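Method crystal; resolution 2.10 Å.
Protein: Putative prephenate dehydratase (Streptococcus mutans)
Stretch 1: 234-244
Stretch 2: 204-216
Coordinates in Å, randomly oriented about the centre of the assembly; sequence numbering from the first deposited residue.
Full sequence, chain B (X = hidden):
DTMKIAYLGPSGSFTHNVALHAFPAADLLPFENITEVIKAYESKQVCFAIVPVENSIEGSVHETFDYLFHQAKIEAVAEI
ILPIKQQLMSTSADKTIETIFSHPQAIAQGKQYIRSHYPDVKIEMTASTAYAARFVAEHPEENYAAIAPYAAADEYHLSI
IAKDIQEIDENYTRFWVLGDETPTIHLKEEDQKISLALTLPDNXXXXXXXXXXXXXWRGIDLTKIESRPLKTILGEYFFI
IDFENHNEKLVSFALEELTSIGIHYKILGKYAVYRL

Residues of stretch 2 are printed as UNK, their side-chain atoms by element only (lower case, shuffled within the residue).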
ATOM      1  N   LEU B 234      12.252  -6.363  -6.981  1.00 54.96           N
ATOM      2  CA  LEU B 234      10.825  -6.597  -7.182  1.00 53.70           C
ATOM      3  C   LEU B 234      10.348  -7.852  -6.467  1.00 52.04           C
ATOM      4  O   LEU B 234      10.912  -8.931  -6.648  1.00 53.66           O
ATOM      5  CB  LEU B 234      10.507  -6.705  -8.674  1.00 56.03           C
ATOM      6  CG  LEU B 234       9.037  -6.563  -9.080  1.00 56.07           C
ATOM      7  CD1 LEU B 234       8.471  -5.219  -8.644  1.00 54.53           C
ATOM      8  CD2 LEU B 234       8.903  -6.750 -10.579  1.00 55.43           C
ATOM      9  N   GLY B 235       9.314  -7.703  -5.647  1.00 46.07           N
ATOM     10  CA  GLY B 235       8.789  -8.814  -4.878  1.00 41.51           C
ATOM     11  C   GLY B 235       9.300  -8.869  -3.449  1.00 38.76           C
ATOM     12  O   GLY B 235       8.904  -9.754  -2.686  1.00 36.36           O
ATOM     13  N   GLU B 236      10.172  -7.933  -3.076  1.00 35.47           N
ATOM     14  CA  GLU B 236      10.537  -7.766  -1.668  1.00 35.04           C
ATOM     15  C   GLU B 236      10.042  -6.446  -1.096  1.00 32.94           C
ATOM     16  O   GLU B 236      10.230  -5.376  -1.683  1.00 32.25           O
ATOM     17  CB  GLU B 236      12.051  -7.895  -1.484  1.00 36.50           C
ATOM     18  CG  GLU B 236      12.586  -9.252  -1.919  1.00 41.11           C
ATOM     19  CD  GLU B 236      14.044  -9.436  -1.578  1.00 43.84           C
ATOM     20  OE1 GLU B 236      14.696  -8.436  -1.225  1.00 42.91           O
ATOM     21  OE2 GLU B 236      14.538 -10.581  -1.654  1.00 47.87           O
ATOM     22  N   TYR B 237       9.397  -6.534   0.055  1.00 30.14           N
ATOM     23  CA  TYR B 237       8.731  -5.392   0.639  1.00 30.52           C
ATOM     24  C   TYR B 237       8.908  -5.350   2.138  1.00 28.87           C
ATOM     25  O   TYR B 237       9.271  -6.338   2.760  1.00 29.20           O
ATOM     26  CB  TYR B 237       7.234  -5.467   0.345  1.00 31.69           C
ATOM     27  CG  TYR B 237       6.874  -5.747  -1.095  1.00 34.15           C
ATOM     28  CD1 TYR B 237       6.757  -4.718  -2.010  1.00 33.79           C
ATOM     29  CD2 TYR B 237       6.634  -7.043  -1.532  1.00 37.09           C
ATOM     30  CE1 TYR B 237       6.417  -4.966  -3.322  1.00 36.48           C
ATOM     31  CE2 TYR B 237       6.293  -7.301  -2.845  1.00 39.19           C
ATOM     32  CZ  TYR B 237       6.185  -6.258  -3.737  1.00 37.95           C
ATOM     33  OH  TYR B 237       5.846  -6.503  -5.043  1.00 35.69           O
ATOM     34  N   PHE B 238       8.625  -4.195   2.716  1.00 24.63           N
ATOM     35  CA  PHE B 238       8.364  -4.108   4.134  1.00 24.88           C
ATOM     36  C   PHE B 238       6.916  -3.681   4.291  1.00 24.13           C
ATOM     37  O   PHE B 238       6.352  -3.034   3.417  1.00 26.55           O
ATOM     38  CB  PHE B 238       9.350  -3.196   4.870  1.00 22.93           C
ATOM     39  CG  PHE B 238       9.140  -1.727   4.643  1.00 24.44           C
ATOM     40  CD1 PHE B 238       8.328  -0.995   5.487  1.00 23.99           C
ATOM     41  CD2 PHE B 238       9.787  -1.072   3.613  1.00 26.79           C
ATOM     42  CE1 PHE B 238       8.149   0.357   5.295  1.00 27.48           C
ATOM     43  CE2 PHE B 238       9.612   0.283   3.416  1.00 25.02           C
ATOM     44  CZ  PHE B 238       8.790   0.999   4.259  1.00 26.48           C
ATOM     45  N   PHE B 239       6.310  -4.078   5.393  1.00 19.95           N
ATOM     46  CA  PHE B 239       4.894  -3.827   5.610  1.00 21.42           C
ATOM     47  C   PHE B 239       4.630  -2.871   6.757  1.00 23.46           C
ATOM     48  O   PHE B 239       5.128  -3.061   7.861  1.00 27.96           O
ATOM     49  CB  PHE B 239       4.169  -5.162   5.840  1.00 20.29           C
ATOM     50  CG  PHE B 239       4.334  -6.124   4.702  1.00 23.80           C
ATOM     51  CD1 PHE B 239       3.474  -6.078   3.619  1.00 27.46           C
ATOM     52  CD2 PHE B 239       5.371  -7.036   4.688  1.00 25.74           C
ATOM     53  CE1 PHE B 239       3.631  -6.949   2.553  1.00 29.01           C
ATOM     54  CE2 PHE B 239       5.533  -7.908   3.626  1.00 29.32           C
ATOM     55  CZ  PHE B 239       4.663  -7.863   2.559  1.00 29.05           C
ATOM     56  N   ILE B 240       3.835  -1.843   6.479  1.00 24.26           N
ATOM     57  CA  ILE B 240       3.334  -0.954   7.518  1.00 25.20           C
ATOM     58  C   ILE B 240       2.030  -1.496   8.056  1.00 23.27           C
ATOM     59  O   ILE B 240       1.046  -1.609   7.334  1.00 22.69           O
ATOM     60  CB  ILE B 240       3.087   0.466   7.005  1.00 28.06           C
ATOM     61  CG1 ILE B 240       4.311   0.965   6.254  1.00 29.68           C
ATOM     62  CG2 ILE B 240       2.749   1.394   8.167  1.00 30.36           C
ATOM     63  CD1 ILE B 240       5.544   0.952   7.126  1.00 36.19           C
ATOM     64  N   ILE B 241       2.051  -1.858   9.327  1.00 17.42           N
ATOM     65  CA  ILE B 241       0.871  -2.343  10.016  1.00 22.24           C
ATOM     66  C   ILE B 241       0.510  -1.527  11.261  1.00 19.91           C
ATOM     67  O   ILE B 241       1.368  -1.224  12.089  1.00 22.94           O
ATOM     68  CB  ILE B 241       1.063  -3.844  10.354  1.00 37.32           C
ATOM     69  CG1 ILE B 241       1.116  -4.652   9.069  1.00 44.93           C
ATOM     70  CG2 ILE B 241      -0.144  -4.381  11.091  1.00 38.33           C
ATOM     71  CD1 ILE B 241       1.554  -6.068   9.240  1.00 48.94           C
ATOM     72  N   ASP B 242      -0.766  -1.161  11.371  1.00 16.36           N
ATOM     73  CA  ASP B 242      -1.287  -0.544  12.587  1.00 18.61           C
ATOM     74  C   ASP B 242      -2.142  -1.555  13.350  1.00 23.14           C
ATOM     75  O   ASP B 242      -2.904  -2.319  12.749  1.00 22.55           O
ATOM     76  CB  ASP B 242      -2.136   0.704  12.304  1.00 18.33           C
ATOM     77  CG  ASP B 242      -1.406   1.774  11.497  1.00 19.80           C
ATOM     78  OD1 ASP B 242      -0.168   1.702  11.306  1.00 19.96           O
ATOM     79  OD2 ASP B 242      -2.096   2.724  11.086  1.00 21.29           O
ATOM     80  N   PHE B 243      -2.031  -1.528  14.674  1.00 20.54           N
ATOM     81  CA  PHE B 243      -2.874  -2.337  15.540  1.00 24.92           C
ATOM     82  C   PHE B 243      -3.380  -1.465  16.663  1.00 24.24           C
ATOM     83  O   PHE B 243      -2.714  -0.514  17.073  1.00 22.84           O
ATOM     84  CB  PHE B 243      -2.096  -3.510  16.151  1.00 21.66           C
ATOM     85  CG  PHE B 243      -1.804  -4.623  15.192  1.00 25.74           C
ATOM     86  CD1 PHE B 243      -2.804  -5.486  14.790  1.00 25.31           C
ATOM     87  CD2 PHE B 243      -0.523  -4.827  14.713  1.00 29.95           C
ATOM     88  CE1 PHE B 243      -2.541  -6.515  13.912  1.00 24.36           C
ATOM     89  CE2 PHE B 243      -0.264  -5.862  13.838  1.00 30.27           C
ATOM     90  CZ  PHE B 243      -1.271  -6.705  13.436  1.00 25.84           C
ATOM     91  N   GLU B 244      -4.556  -1.796  17.174  1.00 22.00           N
ATOM     92  CA  GLU B 244      -5.041  -1.153  18.378  1.00 25.95           C
ATOM     93  C   GLU B 244      -4.071  -1.451  19.512  1.00 26.11           C
ATOM     94  O   GLU B 244      -3.562  -2.569  19.632  1.00 26.05           O
ATOM     95  CB  GLU B 244      -6.466  -1.590  18.703  1.00 36.39           C
ATOM     96  CG  GLU B 244      -7.489  -0.631  18.099  1.00 46.13           C
ATOM     97  CD  GLU B 244      -8.910  -1.131  18.157  1.00 52.28           C
ATOM     98  OE1 GLU B 244      -9.204  -2.026  18.980  1.00 52.38           O
ATOM     99  OE2 GLU B 244      -9.737  -0.618  17.370  1.00 55.98           O
ATOM    100  N   UNK B 204       9.837 -13.001   2.140  1.00 60.44           N
ATOM    101  CA  UNK B 204       8.702 -13.629   1.470  1.00 62.06           C
ATOM    102  C   UNK B 204       7.343 -13.175   2.002  1.00 62.11           C
ATOM    103  O   UNK B 204       7.045 -13.370   3.180  1.00 66.41           O
ATOM    104  c   UNK B 204       9.807 -17.406   1.413  1.00 68.56           C
ATOM    105  c   UNK B 204      10.608 -15.552  -0.127  1.00 67.68           C
ATOM    106  c   UNK B 204       8.793 -15.147   1.654  1.00 65.12           C
ATOM    107  c   UNK B 204       9.429 -16.125   0.664  1.00 67.30           C
ATOM    108  N   UNK B 205       6.494 -12.608   1.117  1.00 57.03           N
ATOM    109  CA  UNK B 205       5.159 -12.148   1.530  1.00 53.08           C
ATOM    110  C   UNK B 205       4.289 -13.304   2.010  1.00 51.74           C
ATOM    111  O   UNK B 205       3.333 -13.102   2.759  1.00 49.62           O
ATOM    112  c   UNK B 205       4.580 -11.516   0.260  1.00 52.57           C
ATOM    113  c   UNK B 205       6.862 -12.131  -0.228  1.00 55.16           C
ATOM    114  c   UNK B 205       5.739 -11.206  -0.603  1.00 53.02           C
ATOM    115  N   UNK B 206       4.620 -14.508   1.555  1.00 53.07           N
ATOM    116  CA  UNK B 206       3.900 -15.711   1.929  1.00 53.05           C
ATOM    117  C   UNK B 206       3.753 -15.977   3.420  1.00 52.73           C
ATOM    118  O   UNK B 206       2.867 -16.725   3.833  1.00 56.25           O
ATOM    119  N   UNK B 207       4.615 -15.371   4.234  1.00 42.40           N
ATOM    120  CA  UNK B 207       4.611 -15.616   5.679  1.00 34.95           C
ATOM    121  C   UNK B 207       3.918 -14.493   6.430  1.00 26.80           C
ATOM    122  O   UNK B 207       3.969 -14.441   7.655  1.00 21.28           O
ATOM    123  c   UNK B 207       6.037 -15.784   6.200  1.00 28.66           C
ATOM    124  N   UNK B 208       3.304 -13.581   5.682  1.00 22.59           N
ATOM    125  CA  UNK B 208       2.502 -12.509   6.268  1.00 22.39           C
ATOM    126  C   UNK B 208       1.404 -13.021   7.196  1.00 22.56           C
ATOM    127  O   UNK B 208       1.173 -12.466   8.269  1.00 22.30           O
ATOM    128  c   UNK B 208       0.654  -9.513   4.530  1.00 22.88           C
ATOM    129  c   UNK B 208       1.237 -10.353   5.676  1.00 23.65           C
ATOM    130  c   UNK B 208       1.868 -11.654   5.173  1.00 18.94           C
ATOM    131  c   UNK B 208       2.234  -9.557   6.525  1.00 23.65           C
ATOM    132  N   UNK B 209       0.693 -14.050   6.754  1.00 20.73           N
ATOM    133  CA  UNK B 209      -0.331 -14.670   7.587  1.00 22.24           C
ATOM    134  C   UNK B 209       0.156 -15.075   8.989  1.00 21.94           C
ATOM    135  O   UNK B 209      -0.590 -14.946   9.953  1.00 27.23           O
ATOM    136  c   UNK B 209       1.291 -19.513   7.169  1.00 42.34           C
ATOM    137  c   UNK B 209       1.694 -18.535   6.284  1.00 40.88           C
ATOM    138  c   UNK B 209      -0.541 -18.142   7.856  1.00 32.84           C
ATOM    139  c   UNK B 209       0.173 -19.323   7.959  1.00 38.29           C
ATOM    140  c   UNK B 209       0.979 -17.357   6.197  1.00 37.39           C
ATOM    141  o   UNK B 209       2.017 -20.681   7.260  1.00 48.37           O
ATOM    142  c   UNK B 209      -0.153 -17.146   6.973  1.00 29.61           C
ATOM    143  c   UNK B 209      -0.934 -15.869   6.860  1.00 23.13           C
ATOM    144  N   UNK B 210       1.395 -15.549   9.100  1.00 22.21           N
ATOM    145  CA  UNK B 210       1.980 -15.870  10.402  1.00 25.28           C
ATOM    146  C   UNK B 210       2.089 -14.639  11.281  1.00 25.82           C
ATOM    147  O   UNK B 210       1.806 -14.690  12.475  1.00 27.09           O
ATOM    148  c   UNK B 210       4.763 -18.484   9.762  1.00 45.68           C
ATOM    149  c   UNK B 210       3.372 -16.488  10.258  1.00 31.44           C
ATOM    150  c   UNK B 210       3.430 -17.795   9.495  1.00 41.01           C
ATOM    151  n   UNK B 210       4.756 -20.918   9.324  1.00 54.48           N
ATOM    152  c   UNK B 210       5.045 -19.573   8.741  1.00 50.88           C
ATOM    153  N   UNK B 211       2.522 -13.537  10.682  1.00 20.46           N
ATOM    154  CA  UNK B 211       2.650 -12.284  11.404  1.00 19.64           C
ATOM    155  C   UNK B 211       1.295 -11.760  11.862  1.00 21.13           C
ATOM    156  O   UNK B 211       1.138 -11.350  13.006  1.00 25.46           O
ATOM    157  c   UNK B 211       3.365 -11.245  10.534  1.00 18.54           C
ATOM    158  N   UNK B 212       0.314 -11.760  10.967  1.00 16.49           N
ATOM    159  CA  UNK B 212      -1.034 -11.336  11.339  1.00 20.41           C
ATOM    160  C   UNK B 212      -1.748 -12.261  12.331  1.00 22.78           C
ATOM    161  O   UNK B 212      -2.480 -11.784  13.193  1.00 23.57           O
ATOM    162  c   UNK B 212      -1.793  -9.798   9.363  1.00 29.37           C
ATOM    163  c   UNK B 212      -2.294  -9.898   7.936  1.00 27.44           C
ATOM    164  c   UNK B 212      -1.901 -11.154  10.092  1.00 23.15           C
ATOM    165  c   UNK B 212      -0.403  -9.189   9.423  1.00 28.99           C
ATOM    166  N   UNK B 213      -1.563 -13.572  12.197  1.00 22.64           N
ATOM    167  CA  UNK B 213      -2.181 -14.525  13.132  1.00 26.16           C
ATOM    168  C   UNK B 213      -1.736 -14.293  14.569  1.00 26.06           C
ATOM    169  O   UNK B 213      -2.507 -14.481  15.511  1.00 26.67           O
ATOM    170  c   UNK B 213      -1.868 -15.967  12.724  1.00 30.14           C
ATOM    171  o   UNK B 213      -2.456 -16.271  11.468  1.00 33.99           O
ATOM    172  N   UNK B 214      -0.482 -13.883  14.717  1.00 28.44           N
ATOM    173  CA  UNK B 214       0.115 -13.581  16.009  1.00 25.46           C
ATOM    174  C   UNK B 214      -0.728 -12.572  16.796  1.00 25.62           C
ATOM    175  O   UNK B 214      -0.956 -12.726  17.996  1.00 25.93           O
ATOM    176  o   UNK B 214       2.385 -14.039  15.258  1.00 33.58           O
ATOM    177  c   UNK B 214       1.541 -13.028  15.830  1.00 31.25           C
ATOM    178  c   UNK B 214       2.105 -12.602  17.149  1.00 30.00           C
ATOM    179  N   UNK B 215      -1.167 -11.526  16.110  1.00 22.32           N
ATOM    180  CA  UNK B 215      -2.040 -10.523  16.701  1.00 22.09           C
ATOM    181  C   UNK B 215      -3.493 -10.968  16.713  1.00 22.17           C
ATOM    182  O   UNK B 215      -4.232 -10.691  17.662  1.00 21.68           O
ATOM    183  c   UNK B 215       0.805  -6.956  17.365  1.00 25.62           C
ATOM    184  c   UNK B 215      -0.577  -8.523  16.161  1.00 22.32           C
ATOM    185  c   UNK B 215       1.733  -8.212  15.553  1.00 28.17           C
ATOM    186  c   UNK B 215       0.508  -8.832  15.357  1.00 26.77           C
ATOM    187  c   UNK B 215       1.875  -7.275  16.555  1.00 25.52           C
ATOM    188  c   UNK B 215      -0.417  -7.581  17.164  1.00 21.51           C
ATOM    189  c   UNK B 215      -1.902  -9.197  15.954  1.00 21.29           C
ATOM    190  N   UNK B 216      -3.901 -11.625  15.631  1.00 18.74           N
ATOM    191  CA  UNK B 216      -5.272 -12.089  15.478  1.00 19.34           C
ATOM    192  C   UNK B 216      -5.737 -13.030  16.584  1.00 21.60           C
ATOM    193  O   UNK B 216      -6.799 -12.814  17.169  1.00 23.87           O
ATOM    194  c   UNK B 216      -5.445 -12.767  14.119  1.00 21.01           C
TER

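Position 204 carries four carbons, forked at the second, and no side-chain atom comes within contact range of stretch 1. A four-carbon chain forked at its second atom is Leu 204; it is exposed and poorly ordered.

At position 205 three carbons close a ring onto the backbone N, and these ring carbons lie against Gly 235 O and the rings of Tyr 237 and Phe 239. The closure onto N identifies Pro 205. Its CD lies 4.0 Å from Gly 235 O, its CG 4.4 Å from Tyr 237 CD2, near the plane of that ring at its edge, and its CB 4.3 Å from Phe 239 CZ. One compact ring thus meets three residues of stretch 1.

Position 206 has no side-chain atoms and is Gly 206. Since an ideal CB would find room here, the contact does not demand glycine; the assignment rests on the absent atoms.

Position 207 shows a single carbon, out of reach of stretch 1: Ala 207, at the N-cap position of the helix.

At position 208 four carbons again fork at the second, the CA-to-CB bond points toward the strand, and the carbons touch the Phe 239 ring and Ile 241. This is Leu 208, with chi1 t and chi2 p. Its CD2 comes within 4.4 Å of Phe 239 CE1, while its CD1 sits over one face of the Phe 239 ring and 4.5 Å from Ile 241 CD1.

Position 209 has one carbon, then a six-carbon ring bearing an oxygen, so it is Tyr 209. Position 210 has four carbons in a row ending in nitrogen and is Lys 210, whose NZ gives a weak hydrogen bond to Tyr 209 OH at 3.4 Å. Both side chains are out of reach of the strand.

Position 211 has a single carbon; its CA-to-CB bond points toward stretch 1 but stops short of contact. It is Ala 211.

Position 212 repeats the pattern of four carbons forked at the second, one of them against the end of Ile 241; hence Leu 212. Its CA-to-CB bond points sideways, yet the end of the side chain comes nearer, bringing CD1 to 3.7 Å from Ile 241 CD1.

Position 213, one carbon then one oxygen, is Ser 213; its OG donates to Tyr 209 O at 2.7 Å. At position 214 one carbon carries an oxygen and a carbon, which gives Thr 214, whose OG1 donates to Lys 210 O at 2.9 Å. Each hydroxyl thus bonds back to a carbonyl one turn earlier in the helix.

Position 215 has one carbon and a six-carbon ring without oxygen, stacked on the ring of Phe 243: Phe 215. The stack is offset, centroids 3.7 Å apart and planes at 11°; the closest atoms are Phe 215 CG and Phe 243 CZ, at 3.3 Å.

Position 216 has a lone carbon, not in contact with stretch 1, and is Ala 216.

The contact is apolar packing, with no hydrogen bond between the stretches. Strand and helix run nearly parallel, at 12°, with axes 11.0 Å apart at closest approach. Alternate strand residues Phe 239, Ile 241 and Phe 243 point toward the helix and pair in register with Leu 208, Leu 212 and Phe 215. Ahead of the helix, Pro 205 extends the contact to Gly 235 and Tyr 237. The total buried between the stretches is 400 Å².

Stretch 2 204-216: LPGALYKALSTFA
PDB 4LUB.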